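Two-component system sensor histidine kinase (Bacteroides thetaiotaomicron, PDB 3OTT) probably senses saccharides through this extracellular beta-propeller and beta-sandwich region and relays the signal by histidine phosphorylation to a DNA-binding output. Local coordinates at residues L508-E512 and E546-S550; D525-W531 and I582-M587; K688-Y693 and N703-S707. All blocks are in the same frame, centred on the assembly; numbering follows the deposited sequence.

Contact 1 of 3, residues L508-E512 and E546-S550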
ATOM      1  N   LEU B 508      26.164  -5.185  41.989  1.00 19.74           N
ATOM      2  CA  LEU B 508      26.837  -6.482  41.890  1.00 19.15           C
ATOM      3  C   LEU B 508      27.474  -6.800  40.507  1.00 18.66           C
ATOM      4  O   LEU B 508      27.058  -6.269  39.507  1.00 15.87           O
ATOM      5  CB  LEU B 508      25.872  -7.599  42.272  1.00 20.07           C
ATOM      6  CG  LEU B 508      25.452  -7.704  43.755  1.00 22.37           C
ATOM      7  CD1 LEU B 508      24.189  -8.531  43.766  1.00 18.76           C
ATOM      8  CD2 LEU B 508      26.555  -8.297  44.654  1.00 22.47           C
ATOM      9  N   PHE B 509      28.513  -7.645  40.495  1.00 18.85           N
ATOM     10  CA  PHE B 509      29.194  -8.084  39.268  1.00 19.57           C
ATOM     11  C   PHE B 509      29.869  -6.948  38.495  1.00 19.98           C
ATOM     12  O   PHE B 509      30.068  -7.056  37.289  1.00 20.76           O
ATOM     13  CB  PHE B 509      28.224  -8.949  38.394  1.00 19.81           C
ATOM     14  CG  PHE B 509      27.450  -9.980  39.220  1.00 23.11           C
ATOM     15  CD1 PHE B 509      28.122 -10.994  39.891  1.00 23.41           C
ATOM     16  CD2 PHE B 509      26.059  -9.861  39.420  1.00 24.45           C
ATOM     17  CE1 PHE B 509      27.408 -11.931  40.688  1.00 27.17           C
ATOM     18  CE2 PHE B 509      25.348 -10.791  40.187  1.00 24.05           C
ATOM     19  CZ  PHE B 509      26.021 -11.806  40.838  1.00 28.16           C
ATOM     20  N   ALA B 510      30.205  -5.854  39.182  1.00 19.47           N
ATOM     21  CA  ALA B 510      30.903  -4.746  38.546  1.00 21.34           C
ATOM     22  C   ALA B 510      32.366  -5.106  38.256  1.00 22.58           C
ATOM     23  O   ALA B 510      33.033  -4.428  37.487  1.00 24.31           O
ATOM     24  CB  ALA B 510      30.815  -3.424  39.423  1.00 19.00           C
ATOM     25  N   ASP B 511      32.852  -6.159  38.887  1.00 24.40           N
ATOM     26  CA  ASP B 511      34.224  -6.579  38.694  1.00 27.19           C
ATOM     27  C   ASP B 511      34.456  -7.102  37.259  1.00 26.89           C
ATOM     28  O   ASP B 511      35.479  -6.827  36.656  1.00 28.37           O
ATOM     29  CB  ASP B 511      34.650  -7.574  39.800  1.00 28.07           C
ATOM     30  CG  ASP B 511      33.811  -8.874  39.818  1.00 32.49           C
ATOM     31  OD1 ASP B 511      32.696  -8.941  39.201  1.00 34.57           O
ATOM     32  OD2 ASP B 511      34.278  -9.844  40.473  1.00 36.50           O
ATOM     33  N   GLU B 512      33.464  -7.790  36.701  1.00 26.25           N
ATOM     34  CA  GLU B 512      33.533  -8.326  35.361  1.00 25.99           C
ATOM     35  C   GLU B 512      32.700  -7.522  34.355  1.00 24.98           C
ATOM     36  O   GLU B 512      33.156  -7.250  33.237  1.00 25.39           O
ATOM     37  CB  GLU B 512      33.056  -9.793  35.403  1.00 26.82           C
ATOM     38  CG  GLU B 512      33.315 -10.556  34.118  1.00 31.48           C
ATOM     39  CD  GLU B 512      33.197 -12.095  34.255  1.00 38.41           C
ATOM     40  OE1 GLU B 512      33.133 -12.632  35.401  1.00 39.74           O
ATOM     41  OE2 GLU B 512      33.183 -12.754  33.182  1.00 41.48           O
ATOM     42  N   GLU B 546      24.271 -15.533  44.519  1.00 28.51           N
ATOM     43  CA  GLU B 546      24.931 -14.464  43.757  1.00 29.75           C
ATOM     44  C   GLU B 546      26.177 -14.982  43.020  1.00 30.50           C
ATOM     45  O   GLU B 546      27.194 -14.284  42.878  1.00 31.39           O
ATOM     46  CB  GLU B 546      25.211 -13.259  44.665  1.00 29.83           C
ATOM     47  CG  GLU B 546      23.902 -12.518  44.968  1.00 32.36           C
ATOM     48  CD  GLU B 546      24.034 -11.426  46.040  1.00 41.27           C
ATOM     49  OE1 GLU B 546      25.160 -11.115  46.527  1.00 41.74           O
ATOM     50  OE2 GLU B 546      22.972 -10.863  46.391  1.00 45.26           O
ATOM     51  N   SER B 547      26.072 -16.232  42.596  1.00 29.94           N
ATOM     52  CA  SER B 547      27.057 -16.909  41.802  1.00 30.52           C
ATOM     53  C   SER B 547      26.814 -16.621  40.340  1.00 29.14           C
ATOM     54  O   SER B 547      25.719 -16.247  39.939  1.00 27.83           O
ATOM     55  CB  SER B 547      26.839 -18.417  41.929  1.00 31.49           C
ATOM     56  OG  SER B 547      28.082 -19.060  41.802  1.00 35.44           O
ATOM     57  N   GLN B 548      27.791 -16.954  39.519  1.00 28.44           N
ATOM     58  CA  GLN B 548      27.822 -16.387  38.211  1.00 27.30           C
ATOM     59  C   GLN B 548      28.753 -17.181  37.307  1.00 27.19           C
ATOM     60  O   GLN B 548      29.861 -17.527  37.707  1.00 26.88           O
ATOM     61  CB  GLN B 548      28.308 -14.953  38.439  1.00 27.50           C
ATOM     62  CG  GLN B 548      28.577 -14.180  37.283  1.00 30.44           C
ATOM     63  CD  GLN B 548      29.994 -14.307  36.881  1.00 31.36           C
ATOM     64  OE1 GLN B 548      30.303 -15.002  35.909  1.00 33.21           O
ATOM     65  NE2 GLN B 548      30.886 -13.651  37.622  1.00 31.00           N
ATOM     66  N   GLN B 549      28.304 -17.462  36.088  1.00 26.53           N
ATOM     67  CA  GLN B 549      29.138 -18.084  35.049  1.00 28.20           C
ATOM     68  C   GLN B 549      28.946 -17.286  33.743  1.00 27.93           C
ATOM     69  O   GLN B 549      27.901 -16.705  33.466  1.00 25.65           O
ATOM     70  CB  GLN B 549      28.757 -19.569  34.841  1.00 28.93           C
ATOM     71  CG  GLN B 549      29.914 -20.560  34.955  1.00 36.00           C
ATOM     72  CD  GLN B 549      29.548 -21.982  34.446  1.00 43.76           C
ATOM     73  OE1 GLN B 549      29.297 -22.880  35.249  1.00 47.73           O
ATOM     74  NE2 GLN B 549      29.525 -22.177  33.114  1.00 42.06           N
ATOM     75  N   SER B 550      29.968 -17.273  32.927  1.00 29.36           N
ATOM     76  CA  SER B 550      29.993 -16.368  31.829  1.00 30.45           C
ATOM     77  C   SER B 550      30.609 -17.049  30.629  1.00 31.03           C
ATOM     78  O   SER B 550      31.485 -17.881  30.784  1.00 31.07           O
ATOM     79  CB  SER B 550      30.843 -15.162  32.261  1.00 31.00           C
ATOM     80  OG  SER B 550      30.640 -14.174  31.317  1.00 34.79           O
TER
HETATM   81  O   HOH W   1      31.743 -11.655  39.688  1.00 20.94           O

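Contact 2 of 3, residues D525-W531 and I582-M587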
ATOM      1  N   ASP B 525      14.873 -16.374  33.711  1.00 27.58           N
ATOM      2  CA  ASP B 525      14.329 -17.555  33.057  1.00 27.73           C
ATOM      3  C   ASP B 525      13.383 -18.267  34.028  1.00 28.89           C
ATOM      4  O   ASP B 525      13.303 -17.887  35.208  1.00 27.96           O
ATOM      5  CB  ASP B 525      15.466 -18.423  32.460  1.00 26.73           C
ATOM      6  CG  ASP B 525      16.261 -19.238  33.490  1.00 27.49           C
ATOM      7  OD1 ASP B 525      15.933 -19.324  34.704  1.00 27.74           O
ATOM      8  OD2 ASP B 525      17.225 -19.898  33.059  1.00 27.54           O
ATOM      9  N   GLU B 526      12.668 -19.272  33.523  1.00 30.83           N
ATOM     10  CA  GLU B 526      11.644 -19.996  34.285  1.00 32.76           C
ATOM     11  C   GLU B 526      12.220 -20.675  35.527  1.00 33.30           C
ATOM     12  O   GLU B 526      11.517 -20.891  36.497  1.00 34.59           O
ATOM     13  CB  GLU B 526      10.947 -21.048  33.396  1.00 33.79           C
ATOM     14  CG  GLU B 526      11.693 -22.382  33.322  1.00 36.95           C
ATOM     15  CD  GLU B 526      11.138 -23.335  32.262  1.00 43.26           C
ATOM     16  OE1 GLU B 526      10.819 -22.879  31.130  1.00 45.43           O
ATOM     17  OE2 GLU B 526      11.049 -24.544  32.554  1.00 43.29           O
ATOM     18  N   ASP B 527      13.495 -21.027  35.505  1.00 33.39           N
ATOM     19  CA  ASP B 527      14.118 -21.635  36.702  1.00 33.28           C
ATOM     20  C   ASP B 527      14.554 -20.543  37.686  1.00 31.68           C
ATOM     21  O   ASP B 527      15.163 -20.842  38.717  1.00 31.45           O
ATOM     22  CB  ASP B 527      15.309 -22.531  36.317  1.00 34.06           C
ATOM     23  CG  ASP B 527      14.871 -23.924  35.803  1.00 39.72           C
ATOM     24  OD1 ASP B 527      14.449 -24.782  36.639  1.00 47.30           O
ATOM     25  OD2 ASP B 527      14.974 -24.193  34.584  1.00 41.53           O
ATOM     26  N   GLY B 528      14.246 -19.285  37.355  1.00 29.54           N
ATOM     27  CA  GLY B 528      14.717 -18.142  38.133  1.00 29.03           C
ATOM     28  C   GLY B 528      16.185 -17.695  38.090  1.00 28.34           C
ATOM     29  O   GLY B 528      16.648 -16.988  39.018  1.00 30.41           O
ATOM     30  N   LEU B 529      16.944 -18.089  37.064  1.00 26.67           N
ATOM     31  CA  LEU B 529      18.338 -17.605  36.905  1.00 24.27           C
ATOM     32  C   LEU B 529      18.306 -16.359  36.075  1.00 22.71           C
ATOM     33  O   LEU B 529      17.402 -16.209  35.277  1.00 22.83           O
ATOM     34  CB  LEU B 529      19.261 -18.662  36.310  1.00 24.53           C
ATOM     35  CG  LEU B 529      19.419 -19.840  37.287  1.00 26.23           C
ATOM     36  CD1 LEU B 529      19.364 -21.179  36.620  1.00 24.39           C
ATOM     37  CD2 LEU B 529      20.679 -19.698  38.018  1.00 26.85           C
ATOM     38  N   LEU B 530      19.244 -15.438  36.288  1.00 22.52           N
ATOM     39  CA  LEU B 530      19.298 -14.187  35.489  1.00 22.15           C
ATOM     40  C   LEU B 530      20.262 -14.288  34.345  1.00 21.44           C
ATOM     41  O   LEU B 530      21.366 -14.763  34.504  1.00 22.61           O
ATOM     42  CB  LEU B 530      19.765 -13.022  36.339  1.00 22.59           C
ATOM     43  CG  LEU B 530      18.815 -12.106  37.098  1.00 25.69           C
ATOM     44  CD1 LEU B 530      17.600 -12.831  37.483  1.00 29.00           C
ATOM     45  CD2 LEU B 530      19.502 -11.568  38.329  1.00 25.89           C
ATOM     46  N   TRP B 531      19.892 -13.726  33.214  1.00 21.05           N
ATOM     47  CA  TRP B 531      20.774 -13.682  32.063  1.00 19.52           C
ATOM     48  C   TRP B 531      21.092 -12.226  31.735  1.00 19.76           C
ATOM     49  O   TRP B 531      20.154 -11.394  31.540  1.00 19.00           O
ATOM     50  CB  TRP B 531      20.107 -14.411  30.884  1.00 18.80           C
ATOM     51  CG  TRP B 531      19.996 -15.900  31.136  1.00 17.99           C
ATOM     52  CD1 TRP B 531      19.054 -16.519  31.848  1.00 19.61           C
ATOM     53  CD2 TRP B 531      20.917 -16.913  30.711  1.00 20.06           C
ATOM     54  NE1 TRP B 531      19.284 -17.889  31.889  1.00 22.82           N
ATOM     55  CE2 TRP B 531      20.435 -18.150  31.199  1.00 23.31           C
ATOM     56  CE3 TRP B 531      22.110 -16.892  29.957  1.00 18.06           C
ATOM     57  CZ2 TRP B 531      21.073 -19.375  30.926  1.00 24.55           C
ATOM     58  CZ3 TRP B 531      22.749 -18.084  29.699  1.00 20.62           C
ATOM     59  CH2 TRP B 531      22.232 -19.322  30.179  1.00 22.57           C
ATOM     60  N   ILE B 582      21.504 -20.730  22.971  1.00 26.36           N
ATOM     61  CA  ILE B 582      22.397 -21.117  24.065  1.00 26.57           C
ATOM     62  C   ILE B 582      21.631 -21.990  25.024  1.00 27.00           C
ATOM     63  O   ILE B 582      20.553 -21.610  25.492  1.00 26.03           O
ATOM     64  CB  ILE B 582      22.878 -19.870  24.856  1.00 24.68           C
ATOM     65  CG1 ILE B 582      23.598 -18.878  23.932  1.00 26.12           C
ATOM     66  CG2 ILE B 582      23.743 -20.236  26.054  1.00 22.72           C
ATOM     67  CD1 ILE B 582      23.720 -17.472  24.592  1.00 24.12           C
ATOM     68  N   ASP B 583      22.208 -23.130  25.366  1.00 27.68           N
ATOM     69  CA  ASP B 583      21.499 -24.065  26.221  1.00 28.98           C
ATOM     70  C   ASP B 583      21.526 -23.538  27.638  1.00 27.70           C
ATOM     71  O   ASP B 583      22.570 -23.152  28.120  1.00 28.05           O
ATOM     72  CB  ASP B 583      22.137 -25.454  26.164  1.00 30.80           C
ATOM     73  CG  ASP B 583      21.527 -26.416  27.201  1.00 35.23           C
ATOM     74  OD1 ASP B 583      21.844 -26.327  28.413  1.00 37.95           O
ATOM     75  OD2 ASP B 583      20.698 -27.249  26.794  1.00 40.23           O
ATOM     76  N   ARG B 584      20.386 -23.535  28.311  1.00 27.21           N
ATOM     77  CA  ARG B 584      20.311 -22.908  29.621  1.00 27.15           C
ATOM     78  C   ARG B 584      21.128 -23.609  30.727  1.00 28.07           C
ATOM     79  O   ARG B 584      21.479 -22.972  31.718  1.00 27.68           O
ATOM     80  CB  ARG B 584      18.867 -22.695  30.048  1.00 26.73           C
ATOM     81  CG  ARG B 584      18.184 -21.567  29.250  1.00 25.25           C
ATOM     82  CD  ARG B 584      16.854 -21.112  29.919  1.00 28.23           C
ATOM     83  NE  ARG B 584      15.798 -22.130  30.040  1.00 31.03           N
ATOM     84  CZ  ARG B 584      15.427 -22.736  31.184  1.00 34.76           C
ATOM     85  NH1 ARG B 584      16.028 -22.470  32.334  1.00 35.08           N
ATOM     86  NH2 ARG B 584      14.441 -23.635  31.191  1.00 35.52           N
ATOM     87  N   LYS B 585      21.421 -24.899  30.563  1.00 28.70           N
ATOM     88  CA  LYS B 585      22.158 -25.631  31.609  1.00 30.69           C
ATOM     89  C   LYS B 585      23.659 -25.725  31.298  1.00 30.23           C
ATOM     90  O   LYS B 585      24.474 -25.395  32.169  1.00 29.88           O
ATOM     91  CB  LYS B 585      21.516 -27.003  31.960  1.00 32.55           C
ATOM     92  CG  LYS B 585      20.122 -26.884  32.684  1.00 34.42           C
ATOM     93  CD  LYS B 585      19.612 -28.277  33.262  1.00 44.32           C
ATOM     94  CE  LYS B 585      18.898 -29.240  32.236  1.00 50.18           C
ATOM     95  NZ  LYS B 585      18.884 -30.755  32.621  1.00 54.11           N
ATOM     96  N   THR B 586      24.025 -26.082  30.059  1.00 29.85           N
ATOM     97  CA  THR B 586      25.453 -26.215  29.716  1.00 30.81           C
ATOM     98  C   THR B 586      26.101 -24.904  29.297  1.00 30.21           C
ATOM     99  O   THR B 586      27.313 -24.746  29.404  1.00 31.24           O
ATOM    100  CB  THR B 586      25.697 -27.198  28.573  1.00 31.06           C
ATOM    101  OG1 THR B 586      25.134 -26.641  27.373  1.00 29.42           O
ATOM    102  CG2 THR B 586      25.102 -28.590  28.893  1.00 30.58           C
ATOM    103  N   MET B 587      25.294 -23.997  28.766  1.00 29.56           N
ATOM    104  CA  MET B 587      25.773 -22.704  28.230  1.00 29.56           C
ATOM    105  C   MET B 587      26.548 -22.787  26.901  1.00 30.13           C
ATOM    106  O   MET B 587      27.152 -21.780  26.502  1.00 29.12           O
ATOM    107  CB  MET B 587      26.537 -21.864  29.268  1.00 28.73           C
ATOM    108  CG  MET B 587      25.642 -21.362  30.381  1.00 28.75           C
ATOM    109  SD  MET B 587      26.496 -20.319  31.574  1.00 31.30           S
ATOM    110  CE  MET B 587      26.546 -18.691  30.742  1.00 26.12           C
TER

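Contact 3 of 3, residues K688-Y693 and N703-S707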
ATOM      1  N   LYS B 688       3.113 -34.183   3.837  1.00 32.76           N
ATOM      2  CA  LYS B 688       1.730 -33.692   3.866  1.00 29.33           C
ATOM      3  C   LYS B 688       1.185 -33.577   5.291  1.00 28.48           C
ATOM      4  O   LYS B 688       1.648 -34.228   6.182  1.00 30.42           O
ATOM      5  CB  LYS B 688       0.801 -34.638   3.128  1.00 28.07           C
ATOM      6  CG  LYS B 688       1.192 -34.995   1.717  1.00 29.82           C
ATOM      7  CD  LYS B 688       0.776 -33.971   0.716  1.00 28.84           C
ATOM      8  CE  LYS B 688       0.544 -34.647  -0.625  1.00 28.06           C
ATOM      9  NZ  LYS B 688       1.786 -34.835  -1.345  1.00 31.95           N
ATOM     10  N   ASN B 689       0.156 -32.783   5.503  1.00 26.53           N
ATOM     11  CA  ASN B 689      -0.516 -32.770   6.788  1.00 26.67           C
ATOM     12  C   ASN B 689      -1.482 -34.001   6.970  1.00 26.19           C
ATOM     13  O   ASN B 689      -1.780 -34.718   6.017  1.00 24.06           O
ATOM     14  CB  ASN B 689      -1.260 -31.452   6.938  1.00 24.59           C
ATOM     15  CG  ASN B 689      -0.304 -30.257   7.082  1.00 26.86           C
ATOM     16  OD1 ASN B 689       0.584 -30.267   7.916  1.00 25.92           O
ATOM     17  ND2 ASN B 689      -0.493 -29.236   6.261  1.00 21.83           N
ATOM     18  N   LYS B 690      -1.957 -34.192   8.196  1.00 27.38           N
ATOM     19  CA  LYS B 690      -2.864 -35.266   8.577  1.00 28.42           C
ATOM     20  C   LYS B 690      -4.231 -34.696   8.917  1.00 27.20           C
ATOM     21  O   LYS B 690      -4.329 -33.656   9.559  1.00 27.78           O
ATOM     22  CB  LYS B 690      -2.279 -36.025   9.768  1.00 31.09           C
ATOM     23  CG  LYS B 690      -1.162 -36.980   9.364  1.00 35.16           C
ATOM     24  CD  LYS B 690      -0.301 -37.443  10.552  1.00 44.67           C
ATOM     25  CE  LYS B 690       0.764 -38.446  10.047  1.00 50.21           C
ATOM     26  NZ  LYS B 690       1.803 -38.848  11.080  1.00 55.40           N
ATOM     27  N   PHE B 691      -5.287 -35.368   8.464  1.00 25.99           N
ATOM     28  CA  PHE B 691      -6.665 -34.862   8.629  1.00 24.41           C
ATOM     29  C   PHE B 691      -7.598 -35.820   9.406  1.00 24.73           C
ATOM     30  O   PHE B 691      -7.402 -37.024   9.441  1.00 24.62           O
ATOM     31  CB  PHE B 691      -7.252 -34.440   7.247  1.00 24.19           C
ATOM     32  CG  PHE B 691      -6.436 -33.308   6.558  1.00 23.11           C
ATOM     33  CD1 PHE B 691      -6.707 -31.993   6.823  1.00 22.35           C
ATOM     34  CD2 PHE B 691      -5.343 -33.605   5.747  1.00 24.98           C
ATOM     35  CE1 PHE B 691      -5.929 -30.965   6.265  1.00 26.82           C
ATOM     36  CE2 PHE B 691      -4.539 -32.578   5.165  1.00 24.11           C
ATOM     37  CZ  PHE B 691      -4.830 -31.280   5.408  1.00 25.35           C
ATOM     38  N   VAL B 692      -8.589 -35.253  10.068  1.00 24.37           N
ATOM     39  CA  VAL B 692      -9.634 -36.009  10.701  1.00 23.91           C
ATOM     40  C   VAL B 692     -10.937 -35.537  10.087  1.00 22.79           C
ATOM     41  O   VAL B 692     -11.023 -34.416   9.549  1.00 21.00           O
ATOM     42  CB  VAL B 692      -9.661 -35.826  12.265  1.00 26.38           C
ATOM     43  CG1 VAL B 692      -8.587 -36.693  12.945  1.00 26.13           C
ATOM     44  CG2 VAL B 692      -9.497 -34.393  12.663  1.00 26.36           C
ATOM     45  N   TYR B 693     -11.941 -36.414  10.102  1.00 22.05           N
ATOM     46  CA  TYR B 693     -13.242 -36.085   9.536  1.00 20.23           C
ATOM     47  C   TYR B 693     -14.324 -36.808  10.276  1.00 21.29           C
ATOM     48  O   TYR B 693     -14.081 -37.876  10.882  1.00 23.10           O
ATOM     49  CB  TYR B 693     -13.302 -36.437   8.040  1.00 18.61           C
ATOM     50  CG  TYR B 693     -13.276 -37.913   7.696  1.00 18.44           C
ATOM     51  CD1 TYR B 693     -12.076 -38.609   7.607  1.00 18.64           C
ATOM     52  CD2 TYR B 693     -14.447 -38.595   7.431  1.00 18.16           C
ATOM     53  CE1 TYR B 693     -12.044 -39.973   7.289  1.00 20.96           C
ATOM     54  CE2 TYR B 693     -14.450 -39.974   7.123  1.00 18.98           C
ATOM     55  CZ  TYR B 693     -13.256 -40.648   7.052  1.00 19.13           C
ATOM     56  OH  TYR B 693     -13.258 -41.971   6.740  1.00 20.82           O
ATOM     57  N   ASN B 703     -12.920 -39.699  12.468  1.00 30.52           N
ATOM     58  CA  ASN B 703     -12.245 -40.733  11.726  1.00 30.23           C
ATOM     59  C   ASN B 703     -10.906 -40.149  11.308  1.00 29.94           C
ATOM     60  O   ASN B 703     -10.811 -38.953  11.117  1.00 29.06           O
ATOM     61  CB  ASN B 703     -13.065 -41.116  10.496  1.00 29.58           C
ATOM     62  CG  ASN B 703     -14.495 -41.579  10.848  1.00 30.07           C
ATOM     63  OD1 ASN B 703     -15.453 -40.784  10.821  1.00 32.23           O
ATOM     64  ND2 ASN B 703     -14.637 -42.849  11.167  1.00 26.09           N
ATOM     65  N   PHE B 704      -9.893 -40.997  11.156  1.00 30.96           N
ATOM     66  CA  PHE B 704      -8.544 -40.589  10.768  1.00 31.90           C
ATOM     67  C   PHE B 704      -8.215 -41.007   9.348  1.00 30.99           C
ATOM     68  O   PHE B 704      -8.621 -42.075   8.904  1.00 30.50           O
ATOM     69  CB  PHE B 704      -7.541 -41.205  11.729  1.00 33.55           C
ATOM     70  CG  PHE B 704      -7.727 -40.742  13.117  1.00 35.34           C
ATOM     71  CD1 PHE B 704      -8.775 -41.249  13.897  1.00 36.41           C
ATOM     72  CD2 PHE B 704      -6.909 -39.747  13.642  1.00 35.68           C
ATOM     73  CE1 PHE B 704      -8.977 -40.766  15.181  1.00 39.12           C
ATOM     74  CE2 PHE B 704      -7.104 -39.255  14.925  1.00 37.14           C
ATOM     75  CZ  PHE B 704      -8.127 -39.761  15.705  1.00 36.89           C
ATOM     76  N   LEU B 705      -7.484 -40.167   8.633  1.00 30.67           N
ATOM     77  CA  LEU B 705      -7.136 -40.509   7.238  1.00 30.45           C
ATOM     78  C   LEU B 705      -5.836 -41.325   6.989  1.00 32.87           C
ATOM     79  O   LEU B 705      -5.870 -42.431   6.400  1.00 34.23           O
ATOM     80  CB  LEU B 705      -7.257 -39.291   6.315  1.00 27.47           C
ATOM     81  CG  LEU B 705      -8.692 -39.049   5.819  1.00 26.55           C
ATOM     82  CD1 LEU B 705      -8.857 -37.708   5.130  1.00 22.18           C
ATOM     83  CD2 LEU B 705      -9.210 -40.198   4.900  1.00 24.12           C
ATOM     84  N   LYS B 706      -4.698 -40.855   7.450  1.00 35.08           N
ATOM     85  CA  LYS B 706      -3.428 -41.414   6.893  1.00 38.25           C
ATOM     86  C   LYS B 706      -3.013 -40.444   5.806  1.00 37.15           C
ATOM     87  O   LYS B 706      -3.839 -40.089   4.927  1.00 35.58           O
ATOM     88  CB  LYS B 706      -3.611 -42.810   6.279  1.00 39.24           C
ATOM     89  CG  LYS B 706      -2.316 -43.615   6.109  1.00 44.15           C
ATOM     90  CD  LYS B 706      -2.059 -44.492   7.357  1.00 52.24           C
ATOM     91  CE  LYS B 706      -0.586 -44.976   7.468  1.00 56.50           C
ATOM     92  NZ  LYS B 706       0.343 -43.928   8.011  1.00 57.55           N
ATOM     93  N   SER B 707      -1.769 -39.971   5.891  1.00 38.54           N
ATOM     94  CA  SER B 707      -1.416 -38.698   5.198  1.00 38.34           C
ATOM     95  C   SER B 707      -1.432 -38.760   3.676  1.00 36.77           C
ATOM     96  O   SER B 707      -1.736 -37.756   3.000  1.00 35.56           O
ATOM     97  CB  SER B 707      -0.111 -38.035   5.703  1.00 39.66           C
ATOM     98  OG  SER B 707       0.822 -38.979   6.209  1.00 45.36           O
TER
HETATM   99  O   HOH W   2      -2.796 -35.623   3.554  1.00 14.28           O
HETATM  100  O   HOH W   3      -5.431 -38.454  10.218  1.00 10.26           O

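Contact 1 of 3, residues L508-E512 and E546-S550
Phe509 turns the edge of its ring to the backbone of Glu546, while Glu512 brings its carboxylate to Gln548 and Ser550 on the strand that follows. At the ring edge, Phe509 CE1 lies 3.2 Å from Glu546 O, close to the ring plane, so that the polarised C-H edge faces a carbonyl oxygen. The apolar contact is between Phe509 CE1 and Gln548 CB, 3.9 Å apart; the two side chains run antiparallel alongside each other, with ring and amide planes 89° apart. Van der Waals packing adds Leu508, which lies across the extended chain of Glu546, its CD1 meeting Glu546 CD at 3.7 Å and its CD2 lying near OE1.

The polar contacts are looser. With CG anti to the backbone N (chi1 -169°) and the chain stretched beyond it, Glu512 reaches across to the strand. Gln548 NE2 gives a weak, bent hydrogen bond to Glu512 OE1 (3.3 Å, 128° at the hydrogen), with carboxylate and amide planes steeply turned from one another. The other oxygen, Glu512 OE2, lies 3.5 Å from Ser550 OG, a weak contact at best, since that hydroxyl can also turn to Val538 O. Lys517 forms a long, weak ion pair with Glu512 OE2.

One water links the loop to the strand. It donates to Asp511 OD1 at 2.9 Å and accepts weakly from Gln548 NE2 at 3.0 Å, giving this amide nitrogen two weak links to the loop.

Met539 and Ile541 of strand 537-542 back the phenyl ring. Glu546 and Ser547 both face Asn542 in a G1 beta bulge, where the hairpin enters strand 547-552. This is surface packing between consecutive four-stranded antiparallel sheets of a beta-propeller: the loop leaving one blade's outermost strand rests on the outermost strand of the next.

Contact 2 of 3, residues D525-W531 and I582-M587
The backbone of 525-531 makes a type I turn from Asp525 to Gly528 and runs into a strand, facing the end of strand 578-583, with Asp525 CA and Arg584 CA 8.7 Å apart. Across this gap Arg584 reaches into the turn, its chain bent at chi3 (-62°). Its NH1 is shared by two carboxylates: Asp527 OD2, at 3.0 Å on a nearly straight bond through the anti lone pair, and Asp525 OD2, at 2.9 Å on a weaker, bent one. Glu526 adds a long ion pair from well out of the guanidinium plane, and Lys568 O takes the NE proton.

Asp525 is the hub. Its OD2 also accepts from Trp531 NE1 (3.1 Å, 170°), in the indole plane but above that of the carboxylate, while OD1 takes Leu529 N at 2.8 Å and steadies the turn. Trp531 presents CZ2 edge-on to Arg584 O, 3.7 Å away. Its CH2 packs on Met587 CG, and Met587 SD makes an oblique Met-aromatic contact. Asp583 OD1 accepts from Lys585 N, an Asx turn, and from Thr586 N, which makes an Asx motif. Here the salt-bridge network, buried at Asp525 and Arg584 and reaching the surface at Glu526 and Asp527, joins the hairpin turn of one beta-propeller blade to the end of strand 578-583 in the next.

Contact 3 of 3, residues K688-Y693 and N703-S707
Tyr693 and Asn703 form a hydrogen-bonded pair in an antiparallel beta hairpin at the edge of a sheet in the Y_Y_Y domain. Tyr693 N gives to Asn703 O, and Asn703 N returns a bond to Tyr693 O at 2.7 Å. Next along the ladder, Leu705 N reaches Phe691 O at 3.2 Å; a water also spans these two atoms.

Beyond CB of Tyr693, CG sits between the backbone N and the carbonyl carbon (chi1 68°), which lays the ring beside the partner strand. CD1 passes Asn703 O and Leu705 CG. Tyr693 CE1 touches Leu705 CD2 at 3.7 Å, the leucine lying across the tyrosine. Asn703 CB lies over one face of the ring toward its outer rim, in a CH-pi contact, 3.6 Å from Tyr693 CE1, 3.5 Å from Tyr693 CZ and 3.8 Å from Tyr693 CE2. At the tip, Tyr693 OH remains within 3.9 Å of Asn703 CB. Ile712 and Tyr714 of strand 711-714 pack against the same tyrosine.

Val692 and Phe704, a non-hydrogen-bonded pair, point together to the other side of the hairpin, where Val692 CG1 rests over the phenyl face, 3.9 Å from the centroid of the Phe704 ring.

In the fold
Following the chain from the N terminus, strand 504-508 ends one four-stranded sheet, and its exit loop opens contact 1. Contact 2 opens at 525-531, inside the next sheet, before contact 1 closes at 546-550 on that sheet's last strand. Contact 2 then closes at 582-587, in the sheet after it, so the two loops cross along the chain and tie three successive propeller blades in overlapping steps. They touch where Met587 CE packs on Gln549 O, 3.6 Å away. Contact 3 comes later in series, closing a short hairpin within the Y_Y_Y domain; its nearest atoms are about 26 Å from those of contact 2.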